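Local structure of spindle pole body-associated protein VIK1 (Saccharomyces cerevisiae, 2O0A) at residues A[29-34]-A[63-68]; A[35-40]-A[271-276]; A[95-100]-A[264-269]; A[198-203]-A[224-229]. The protein recruits the minus-end-directed motor Kar3 to microtubules and the spindle pole body, forming with it a heterodimer that cross-links antiparallel microtubules. One frame throughout, in Å; residues are numbered along the deposited sequence.

Contact 1. Residues A[29-34]-A[63-68]; sequences YAYVME and RVIPHL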
# COMPACT_ATOMS: atom_id res chain seq x y z
N TYR A 29 -6.47 5.00 -4.14
CA TYR A 29 -5.75 6.14 -4.69
C TYR A 29 -5.05 5.73 -5.96
O TYR A 29 -4.55 4.62 -6.03
CB TYR A 29 -4.71 6.60 -3.67
CG TYR A 29 -5.33 7.30 -2.48
CD1 TYR A 29 -5.22 8.68 -2.37
CD2 TYR A 29 -6.01 6.60 -1.47
CE1 TYR A 29 -5.78 9.36 -1.29
CE2 TYR A 29 -6.57 7.27 -0.38
CZ TYR A 29 -6.44 8.64 -0.30
OH TYR A 29 -6.99 9.32 0.77
N ALA A 30 -5.02 6.62 -6.95
CA ALA A 30 -4.26 6.37 -8.18
C ALA A 30 -3.00 7.21 -8.16
O ALA A 30 -3.06 8.42 -7.94
CB ALA A 30 -5.11 6.71 -9.40
N TYR A 31 -1.86 6.58 -8.39
CA TYR A 31 -0.58 7.26 -8.43
C TYR A 31 -0.09 7.09 -9.86
O TYR A 31 0.26 5.98 -10.27
CB TYR A 31 0.34 6.59 -7.41
CG TYR A 31 1.63 7.31 -7.04
CD1 TYR A 31 1.85 8.66 -7.35
CD2 TYR A 31 2.61 6.64 -6.32
CE1 TYR A 31 3.04 9.29 -6.99
CE2 TYR A 31 3.78 7.25 -5.94
CZ TYR A 31 3.99 8.58 -6.27
OH TYR A 31 5.18 9.15 -5.89
N VAL A 32 -0.09 8.17 -10.63
CA VAL A 32 -0.09 8.03 -12.09
C VAL A 32 1.12 8.68 -12.75
O VAL A 32 1.56 9.75 -12.31
CB VAL A 32 -1.40 8.58 -12.72
CG1 VAL A 32 -2.64 7.92 -12.11
CG2 VAL A 32 -1.47 10.11 -12.64
N MET A 33 1.65 8.03 -13.79
CA MET A 33 2.68 8.63 -14.63
C MET A 33 2.04 9.05 -15.96
O MET A 33 2.06 8.28 -16.93
CB MET A 33 3.84 7.65 -14.86
CG MET A 33 4.73 7.51 -13.66
SD MET A 33 5.83 8.92 -13.51
CE MET A 33 7.37 8.18 -14.02
N GLU A 34 1.44 10.24 -15.97
CA GLU A 34 0.60 10.72 -17.07
C GLU A 34 1.36 10.66 -18.41
O GLU A 34 0.78 10.30 -19.44
CB GLU A 34 0.08 12.15 -16.81
CG GLU A 34 -0.75 12.69 -17.98
CD GLU A 34 -1.44 14.01 -17.71
OE1 GLU A 34 -1.56 14.42 -16.55
OE2 GLU A 34 -1.90 14.61 -18.70
N ARG A 63 -8.10 10.21 -4.41
CA ARG A 63 -7.25 11.23 -5.01
C ARG A 63 -6.45 10.59 -6.14
O ARG A 63 -6.08 9.41 -6.05
CB ARG A 63 -6.33 11.85 -3.95
CG ARG A 63 -5.40 12.93 -4.47
CD ARG A 63 -4.96 13.88 -3.38
NE ARG A 63 -6.02 14.78 -2.90
CZ ARG A 63 -6.42 15.88 -3.52
NH1 ARG A 63 -5.88 16.24 -4.68
NH2 ARG A 63 -7.37 16.64 -2.99
N VAL A 64 -6.21 11.37 -7.20
CA VAL A 64 -5.33 11.02 -8.31
C VAL A 64 -4.07 11.85 -8.15
O VAL A 64 -4.10 13.09 -8.12
CB VAL A 64 -6.01 11.26 -9.68
CG1 VAL A 64 -5.01 11.08 -10.83
CG2 VAL A 64 -7.17 10.29 -9.82
N ILE A 65 -2.95 11.16 -8.00
CA ILE A 65 -1.70 11.78 -7.61
C ILE A 65 -0.70 11.72 -8.76
O ILE A 65 -0.35 10.63 -9.19
CB ILE A 65 -1.10 11.04 -6.37
CG1 ILE A 65 -2.07 11.11 -5.19
CG2 ILE A 65 0.25 11.60 -6.00
CD1 ILE A 65 -1.79 10.05 -4.11
N PRO A 66 -0.23 12.88 -9.24
CA PRO A 66 0.72 12.87 -10.35
C PRO A 66 2.17 12.64 -9.91
O PRO A 66 2.74 13.45 -9.18
CB PRO A 66 0.55 14.27 -10.96
CG PRO A 66 0.13 15.12 -9.81
CD PRO A 66 -0.55 14.25 -8.79
N HIS A 67 2.75 11.53 -10.37
CA HIS A 67 4.13 11.18 -10.04
C HIS A 67 5.18 12.21 -10.51
O HIS A 67 6.21 12.36 -9.89
CB HIS A 67 4.46 9.78 -10.58
CG HIS A 67 5.75 9.22 -10.06
ND1 HIS A 67 5.79 8.31 -9.02
CD2 HIS A 67 7.03 9.41 -10.45
CE1 HIS A 67 7.05 7.99 -8.78
NE2 HIS A 67 7.82 8.64 -9.64
N LEU A 68 4.92 12.93 -11.61
CA LEU A 68 5.88 13.95 -12.03
C LEU A 68 5.92 15.11 -11.05
O LEU A 68 6.89 15.87 -11.03
CB LEU A 68 5.59 14.45 -13.45
CG LEU A 68 4.22 15.06 -13.74
CD1 LEU A 68 4.14 16.51 -13.26
CD2 LEU A 68 3.91 14.96 -15.24
O HOH W 1 3.47 11.83 -13.89
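Tyr31 and His67 cross obliquely near the C-terminal ends of two parallel strands, their ring planes 43° apart and their centroids 4.9 Å from each other. Both side chains leave the backbone with CG anti to the backbone N (chi1 -167° for Tyr31, -168° for His67), so the imidazole comes up against the phenol end of the tyrosine. The Tyr31 hydroxyl is held by Val70 O. On the flank of the histidine lies Met33, whose chain bends at chi2 and chi3 and brings SD to 3.3 Å from His67 CD2, oblique to the ring. Further back, Ile65 CG2 packs against Tyr31 CD1 at 3.6 Å. Strands 29-32 and 63-66 belong to the central sheet of the kinesin motor fold. The crossover between them carries no helix, only the small antiparallel sheet 41-44, 49-52, 58-60. Backbone bonds alternate across the pair: Ile65 N reaches Ala30 O at 2.7 Å, nearly along the C=O axis, and Val32 N meets Ile65 O at 2.9 Å. Ala30, Val32 and Val64 point to the other face, where Val32 CG2 meets Val64 CG1 and Ile50 covers all three. Past the strands, His67 N still bonds to Val32 O at 2.9 Å, and the same oxygen accepts from a water that takes the Leu68 N-H at 2.9 Å.

Contact 2. Residues A[35-40]-A[271-276]; sequences QNLPEN and NDSKNV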
# COMPACT_ATOMS: atom_id res chain seq x y z
N GLN A 35 2.64 10.99 -18.37
CA GLN A 35 3.43 11.07 -19.60
C GLN A 35 3.63 9.70 -20.26
O GLN A 35 3.93 9.61 -21.46
CB GLN A 35 4.76 11.78 -19.34
CG GLN A 35 5.82 10.92 -18.67
CD GLN A 35 5.64 10.73 -17.16
OE1 GLN A 35 4.71 11.27 -16.54
NE2 GLN A 35 6.53 9.94 -16.57
N ASN A 36 3.45 8.63 -19.48
CA ASN A 36 3.57 7.26 -20.01
C ASN A 36 2.23 6.54 -20.16
O ASN A 36 2.19 5.32 -20.38
CB ASN A 36 4.55 6.44 -19.17
CG ASN A 36 5.96 7.00 -19.24
OD1 ASN A 36 6.28 7.84 -20.10
ND2 ASN A 36 6.82 6.52 -18.35
N LEU A 37 1.15 7.30 -20.05
CA LEU A 37 -0.19 6.77 -20.20
C LEU A 37 -0.82 7.31 -21.49
O LEU A 37 -0.30 8.27 -22.07
CB LEU A 37 -1.04 7.12 -18.97
CG LEU A 37 -0.67 6.35 -17.69
CD1 LEU A 37 -1.40 6.93 -16.48
CD2 LEU A 37 -0.99 4.85 -17.87
N PRO A 38 -1.89 6.68 -21.97
CA PRO A 38 -2.49 7.13 -23.23
C PRO A 38 -2.94 8.59 -23.21
O PRO A 38 -3.42 9.09 -22.20
CB PRO A 38 -3.68 6.18 -23.40
CG PRO A 38 -3.22 4.93 -22.72
CD PRO A 38 -2.60 5.49 -21.46
N GLU A 39 -2.76 9.26 -24.35
CA GLU A 39 -3.11 10.69 -24.45
C GLU A 39 -4.61 10.94 -24.33
O GLU A 39 -5.03 12.04 -23.95
CB GLU A 39 -2.56 11.31 -25.74
CG GLU A 39 -1.04 11.34 -25.80
CD GLU A 39 -0.49 12.04 -27.03
OE1 GLU A 39 -1.22 12.82 -27.67
OE2 GLU A 39 0.70 11.80 -27.36
N ASN A 40 -5.42 9.93 -24.62
CA ASN A 40 -6.88 10.05 -24.55
C ASN A 40 -7.44 9.78 -23.15
O ASN A 40 -8.65 9.89 -22.94
CB ASN A 40 -7.56 9.14 -25.59
CG ASN A 40 -7.44 7.66 -25.26
OD1 ASN A 40 -6.43 7.21 -24.73
ND2 ASN A 40 -8.48 6.91 -25.59
N ASN A 271 1.29 3.33 -14.76
CA ASN A 271 2.43 3.82 -15.52
C ASN A 271 2.64 3.00 -16.77
O ASN A 271 3.72 3.00 -17.35
CB ASN A 271 3.69 3.77 -14.64
CG ASN A 271 4.17 2.35 -14.42
OD1 ASN A 271 3.40 1.38 -14.52
ND2 ASN A 271 5.47 2.20 -14.14
N ASP A 272 1.58 2.32 -17.19
CA ASP A 272 1.68 1.24 -18.16
C ASP A 272 0.42 1.25 -19.03
O ASP A 272 -0.64 0.77 -18.62
CB ASP A 272 1.78 -0.07 -17.37
CG ASP A 272 2.07 -1.27 -18.23
OD1 ASP A 272 2.46 -1.12 -19.41
OD2 ASP A 272 1.92 -2.39 -17.69
N SER A 273 0.54 1.78 -20.24
CA SER A 273 -0.64 1.89 -21.10
C SER A 273 -1.38 0.58 -21.38
O SER A 273 -2.60 0.54 -21.36
CB SER A 273 -0.27 2.58 -22.41
OG SER A 273 0.01 3.94 -22.15
N LYS A 274 -0.64 -0.50 -21.62
CA LYS A 274 -1.28 -1.77 -21.99
C LYS A 274 -2.15 -2.34 -20.88
O LYS A 274 -3.16 -2.98 -21.15
CB LYS A 274 -0.27 -2.80 -22.51
CG LYS A 274 0.71 -3.32 -21.49
CD LYS A 274 1.53 -4.45 -22.10
CE LYS A 274 2.03 -5.40 -21.04
NZ LYS A 274 2.26 -6.76 -21.59
N ASN A 275 -1.80 -2.03 -19.63
CA ASN A 275 -2.53 -2.57 -18.48
C ASN A 275 -3.48 -1.61 -17.77
O ASN A 275 -4.20 -2.02 -16.85
CB ASN A 275 -1.54 -3.18 -17.48
CG ASN A 275 -0.76 -4.35 -18.07
OD1 ASN A 275 0.43 -4.49 -17.84
ND2 ASN A 275 -1.45 -5.18 -18.85
N VAL A 276 -3.53 -0.36 -18.20
CA VAL A 276 -4.28 0.65 -17.46
C VAL A 276 -5.79 0.36 -17.36
O VAL A 276 -6.38 0.55 -16.31
CB VAL A 276 -3.98 2.09 -17.96
CG1 VAL A 276 -4.65 2.37 -19.31
CG2 VAL A 276 -4.39 3.13 -16.90
O HOH W 2 2.85 2.86 -21.27
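Leu37 carries CG anti to its carbonyl carbon (chi1 -71°) and CD1 anti to CA (chi2 170°), which leaves the CD2 branch to do the touching. Ser273 turns OG beside its own backbone N, facing the 36-38 backbone. In Val276, CG1 takes the crowded position between N and C (chi1 74°), so CG2, anti to the backbone N, meets Leu37 CD2 at 3.9 Å. Leu37 CD2 also rests 3.7 Å from Asp272 N. The polar half is centred on Asn36 O. Ser273 OG lies 3.1 Å from Asn36 O, a possible hydrogen bond whose proton has another acceptor in reach. A water donates to Asn36 O at 2.7 Å and accepts from Ser273 N at 2.8 Å, closing a bridge between the two backbones. Ser273 OG is also pressed against the proline ring, 3.1 Å from Pro38 CD, and Pro38 N has no hydrogen to offer it. Within the second loop the Asn275 N-H returns to Asp272 O at 3.2 Å, a turn just ahead of helix 276-289. Asn271 ND2 bonds to Thr102 OG1 and Asp272 OD2 to Thr101 OG1, tying this loop to the one between strand 94-99 and helix 105-116, where kinesins place their P-loop. Underneath, Leu37 rests on Phe43 and Val276 on Leu41, both of strand 41-44, and both side chains reach Leu270, on strand 265-270, whose end leads into this loop.

Contact 3. Residues A[95-100]-A[264-269]; sequences NLISLS and SFFLLN. With EDO (1,2-ethanediol), chain B.
The core of the kinesin-like motor fold is a mixed central sheet, and strands 95-99 and 265-269 are parallel neighbours in its middle; in kinesins the strand matching 95-99 leads into the P-loop, whereas this domain lacks a nucleotide-binding site. The backbones are joined by an alternating series of bonds, the straightest from Leu99 N to Leu267 O (2.8 Å, 175°). At the start, the Asn95 amide takes over: ND2 donates in its own plane to Ser264 OG at 2.9 Å, while OD1 accepts from Phe265 N at 3.2 Å, the donor lying above the carbonyl plane. Ile97 runs alongside Phe266 and brings CD1 to 4.2 Å from the ring centroid, an off-centre CH-pi contact. On the sheet's other face, Leu96 CD1 packs 3.5 Å from Phe265 CD2, and the Phe265 ring stacks on Tyr29. At the far end Leu99 O is gripped twice, in line by Asn269 N at 2.8 Å and from above its plane by Asn269 ND2 at 3.1 Å. The same ND2 makes a weak, bent bond to Ser98 OG, and Asn269 OD1 accepts from O1 of an ethanediol, probably from the crystallisation liquor, at 3.0 Å.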
# COMPACT_ATOMS: atom_id res chain seq x y z
N ASN A 95 -3.10 -1.40 6.69
CA ASN A 95 -2.34 -1.87 5.54
C ASN A 95 -2.19 -0.83 4.45
O ASN A 95 -2.87 0.21 4.44
CB ASN A 95 -2.93 -3.18 4.99
CG ASN A 95 -4.26 -2.99 4.29
OD1 ASN A 95 -4.38 -2.23 3.32
ND2 ASN A 95 -5.29 -3.71 4.76
N LEU A 96 -1.25 -1.13 3.56
CA LEU A 96 -1.10 -0.44 2.29
C LEU A 96 -0.98 -1.54 1.25
O LEU A 96 -0.04 -2.33 1.28
CB LEU A 96 0.15 0.45 2.32
CG LEU A 96 0.58 1.11 1.00
CD1 LEU A 96 -0.57 1.89 0.38
CD2 LEU A 96 1.83 2.00 1.19
N ILE A 97 -1.96 -1.61 0.36
CA ILE A 97 -1.99 -2.64 -0.68
C ILE A 97 -1.68 -1.96 -2.01
O ILE A 97 -2.50 -1.18 -2.51
CB ILE A 97 -3.35 -3.38 -0.71
CG1 ILE A 97 -3.54 -4.11 0.62
CG2 ILE A 97 -3.41 -4.37 -1.91
CD1 ILE A 97 -4.96 -4.60 0.89
N SER A 98 -0.48 -2.22 -2.53
CA SER A 98 0.03 -1.52 -3.70
C SER A 98 0.00 -2.42 -4.93
O SER A 98 0.59 -3.51 -4.91
CB SER A 98 1.45 -1.01 -3.42
OG SER A 98 1.96 -0.30 -4.55
N LEU A 99 -0.70 -1.97 -5.97
CA LEU A 99 -0.79 -2.67 -7.26
C LEU A 99 0.07 -1.96 -8.28
O LEU A 99 -0.05 -0.74 -8.47
CB LEU A 99 -2.25 -2.69 -7.74
CG LEU A 99 -3.21 -3.71 -7.11
CD1 LEU A 99 -3.37 -3.53 -5.63
CD2 LEU A 99 -4.57 -3.66 -7.80
N SER A 100 0.93 -2.72 -8.93
CA SER A 100 1.88 -2.19 -9.91
C SER A 100 1.99 -3.20 -11.03
O SER A 100 1.73 -4.38 -10.81
CB SER A 100 3.25 -2.02 -9.28
OG SER A 100 3.25 -0.96 -8.31
N SER A 264 -7.66 -0.53 5.51
CA SER A 264 -7.01 -0.67 4.19
C SER A 264 -6.78 0.64 3.43
O SER A 264 -7.52 1.62 3.55
CB SER A 264 -7.82 -1.61 3.27
OG SER A 264 -7.94 -2.91 3.80
N PHE A 265 -5.74 0.62 2.61
CA PHE A 265 -5.45 1.72 1.71
C PHE A 265 -4.96 1.08 0.42
O PHE A 265 -3.86 0.52 0.39
CB PHE A 265 -4.34 2.58 2.35
CG PHE A 265 -4.01 3.87 1.62
CD1 PHE A 265 -4.15 5.10 2.29
CD2 PHE A 265 -3.45 3.88 0.33
CE1 PHE A 265 -3.80 6.31 1.68
CE2 PHE A 265 -3.11 5.10 -0.29
CZ PHE A 265 -3.28 6.31 0.39
N PHE A 266 -5.76 1.15 -0.64
CA PHE A 266 -5.33 0.61 -1.93
C PHE A 266 -4.64 1.70 -2.74
O PHE A 266 -5.15 2.81 -2.85
CB PHE A 266 -6.52 0.05 -2.71
CG PHE A 266 -7.04 -1.25 -2.16
CD1 PHE A 266 -6.61 -2.47 -2.70
CD2 PHE A 266 -7.94 -1.28 -1.09
CE1 PHE A 266 -7.09 -3.68 -2.19
CE2 PHE A 266 -8.42 -2.50 -0.57
CZ PHE A 266 -8.00 -3.69 -1.13
N LEU A 267 -3.49 1.35 -3.30
CA LEU A 267 -2.70 2.25 -4.11
C LEU A 267 -2.52 1.62 -5.49
O LEU A 267 -1.95 0.53 -5.61
CB LEU A 267 -1.33 2.50 -3.45
CG LEU A 267 -0.44 3.48 -4.21
CD1 LEU A 267 -1.07 4.88 -4.30
CD2 LEU A 267 0.97 3.56 -3.58
N LEU A 268 -3.04 2.28 -6.52
CA LEU A 268 -2.92 1.76 -7.88
C LEU A 268 -1.90 2.58 -8.64
O LEU A 268 -2.10 3.76 -8.87
CB LEU A 268 -4.29 1.73 -8.58
CG LEU A 268 -5.08 0.46 -8.22
CD1 LEU A 268 -5.49 0.42 -6.74
CD2 LEU A 268 -6.32 0.34 -9.07
N ASN A 269 -0.80 1.94 -8.99
CA ASN A 269 0.30 2.62 -9.67
C ASN A 269 0.13 2.46 -11.17
O ASN A 269 0.32 1.37 -11.71
CB ASN A 269 1.65 2.08 -9.21
CG ASN A 269 1.89 2.33 -7.74
OD1 ASN A 269 2.26 3.44 -7.32
ND2 ASN A 269 1.68 1.29 -6.92
C1 EDO B . 3.58 5.62 -9.67
O1 EDO B . 4.43 4.88 -8.79
C2 EDO B . 3.65 4.99 -11.07
O2 EDO B . 4.89 4.26 -11.19

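Contact 4. Residues A[198-203]-A[224-229]; sequences MGIIKV and YFIELN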
# COMPACT_ATOMS: atom_id res chain seq x y z
N MET A 198 2.96 -12.45 -4.51
CA MET A 198 2.64 -11.33 -3.67
C MET A 198 3.72 -11.13 -2.62
O MET A 198 4.09 -12.07 -1.91
CB MET A 198 1.30 -11.58 -2.99
CG MET A 198 0.79 -10.44 -2.11
SD MET A 198 -0.88 -10.74 -1.49
CE MET A 198 -0.55 -11.98 -0.26
N GLY A 199 4.23 -9.92 -2.52
CA GLY A 199 5.11 -9.59 -1.41
C GLY A 199 4.31 -9.16 -0.19
O GLY A 199 3.28 -8.50 -0.31
N ILE A 200 4.78 -9.57 0.99
CA ILE A 200 4.18 -9.13 2.25
C ILE A 200 5.27 -8.59 3.15
O ILE A 200 6.20 -9.31 3.51
CB ILE A 200 3.48 -10.27 3.01
CG1 ILE A 200 2.43 -10.96 2.14
CG2 ILE A 200 2.88 -9.74 4.32
CD1 ILE A 200 1.95 -12.30 2.71
N ILE A 201 5.14 -7.32 3.52
CA ILE A 201 6.00 -6.75 4.54
C ILE A 201 5.14 -6.49 5.76
O ILE A 201 4.11 -5.87 5.65
CB ILE A 201 6.69 -5.46 4.02
CG1 ILE A 201 7.89 -5.88 3.18
CG2 ILE A 201 7.15 -4.56 5.20
CD1 ILE A 201 8.59 -4.75 2.46
N LYS A 202 5.54 -7.05 6.89
CA LYS A 202 4.82 -6.81 8.14
C LYS A 202 5.71 -5.99 9.05
O LYS A 202 6.87 -6.36 9.30
CB LYS A 202 4.44 -8.14 8.81
CG LYS A 202 3.76 -7.92 10.16
CD LYS A 202 3.42 -9.25 10.80
CE LYS A 202 2.64 -8.98 12.09
NZ LYS A 202 2.48 -10.22 12.92
N VAL A 203 5.20 -4.85 9.50
CA VAL A 203 5.93 -3.96 10.39
C VAL A 203 5.16 -3.92 11.70
O VAL A 203 3.93 -3.76 11.71
CB VAL A 203 6.04 -2.53 9.78
CG1 VAL A 203 6.68 -1.56 10.77
CG2 VAL A 203 6.83 -2.56 8.47
N TYR A 224 0.75 -3.81 7.42
CA TYR A 224 1.09 -4.74 6.34
C TYR A 224 1.19 -3.99 5.04
O TYR A 224 0.24 -3.32 4.64
CB TYR A 224 0.03 -5.84 6.20
CG TYR A 224 -0.24 -6.58 7.48
CD1 TYR A 224 0.38 -7.81 7.73
CD2 TYR A 224 -1.13 -6.06 8.42
CE1 TYR A 224 0.13 -8.49 8.92
CE2 TYR A 224 -1.37 -6.74 9.62
CZ TYR A 224 -0.74 -7.94 9.85
OH TYR A 224 -1.00 -8.63 11.02
N PHE A 225 2.34 -4.12 4.38
CA PHE A 225 2.53 -3.58 3.04
C PHE A 225 2.50 -4.74 2.06
O PHE A 225 3.37 -5.62 2.09
CB PHE A 225 3.86 -2.83 2.98
CG PHE A 225 4.22 -2.29 1.62
CD1 PHE A 225 3.34 -1.49 0.91
CD2 PHE A 225 5.49 -2.53 1.10
CE1 PHE A 225 3.70 -0.96 -0.35
CE2 PHE A 225 5.86 -2.00 -0.15
CZ PHE A 225 4.96 -1.21 -0.87
N ILE A 226 1.48 -4.74 1.21
CA ILE A 226 1.26 -5.81 0.26
C ILE A 226 1.67 -5.31 -1.13
O ILE A 226 1.22 -4.25 -1.56
CB ILE A 226 -0.22 -6.25 0.26
CG1 ILE A 226 -0.64 -6.76 1.64
CG2 ILE A 226 -0.48 -7.26 -0.87
CD1 ILE A 226 0.17 -7.95 2.15
N GLU A 227 2.54 -6.06 -1.81
CA GLU A 227 2.96 -5.70 -3.16
C GLU A 227 2.42 -6.72 -4.15
O GLU A 227 2.76 -7.90 -4.09
CB GLU A 227 4.48 -5.61 -3.26
CG GLU A 227 5.05 -4.42 -2.51
CD GLU A 227 6.56 -4.43 -2.50
OE1 GLU A 227 7.15 -5.04 -1.59
OE2 GLU A 227 7.15 -3.80 -3.38
N LEU A 228 1.58 -6.24 -5.05
CA LEU A 228 1.11 -7.05 -6.17
C LEU A 228 1.65 -6.35 -7.41
O LEU A 228 1.03 -5.43 -7.91
CB LEU A 228 -0.42 -7.12 -6.17
CG LEU A 228 -1.04 -7.89 -5.00
CD1 LEU A 228 -2.47 -7.50 -4.79
CD2 LEU A 228 -0.87 -9.40 -5.22
N ASN A 229 2.83 -6.78 -7.87
CA ASN A 229 3.64 -5.90 -8.74
C ASN A 229 3.77 -6.38 -10.19
O ASN A 229 4.66 -5.92 -10.92
CB ASN A 229 5.02 -5.62 -8.12
CG ASN A 229 4.96 -4.69 -6.88
OD1 ASN A 229 3.89 -4.23 -6.45
ND2 ASN A 229 6.14 -4.43 -6.32
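Two reciprocal pairs of backbone bonds join antiparallel strands 198-203 and 224-228. Ile201 and Phe225 exchange both N-H groups, Ile201 N reaching Phe225 O at 2.8 Å. Gly199 and Glu227 do the same more loosely, with Glu227 N 3.0 Å from Gly199 O and above its carbonyl plane. Between and beyond these lie two non-hydrogen-bonded pairs, Ile200 with Ile226 and Lys202 with Tyr224. Ile226 spreads its branches: CD1 lies 3.8 Å from Ile200 CG1, and CG2 touches Met198 SD diagonally at 3.6 Å. Lys202 stretches out fully extended alongside Tyr224, with Lys202 CE 3.8 Å from Tyr224 OH. On the opposite face Ile201 lies beside Phe225, with CD1 at the edge of the phenyl ring. In the next shell, the tips of Lys202 and Tyr224 are fixed by one residue: Lys202 NZ bonds to Ile165 O and Tyr224 OH to Ile165 N. Leu258 of helix 250-261 covers Tyr224 and Ile226, while helix 105-116 packs on the Phe225 side through Arg108 and Leu111. Strand 198-203 continues the sheet to strand 126-136, and strand 224-228 to strand 94-99. Kinesins carry their switch II motif at the end of the strand matching 224-228; Glu227 and Asn229 probably occupy that region. Glu227 OE1 forms a salt bridge with Arg108 NE, and Asn229 ND2 meets Glu227 OE2 from above the carboxylate plane at 3.2 Å. With a cation and an amide N-H both turned to it, this buried carboxylate is probably ionised.

Overall arrangement
Contacts 1, 3 and 4 are successive cuts through one mixed sheet, running from strand 63-66 through 27-32, 265-270, 94-99 and 221-228 to 197-207, beyond which it continues with 126-136. The centre of contact 3 lies about 3 Å from the chain centre; those of contacts 1 and 4 lie about 13 Å and 9 Å from that of contact 3. Contact 2 pairs the loops after strands 27-32 and 265-270, its centre about 12 Å from that of contact 1, which it touches. Along the chain the segments of contacts 1 and 2 alternate, contact 1 closes before 3 and 4 open, and 4 nests within 3 and 3 within 2, so distant sequence builds this non-nucleotide-binding motor-type core.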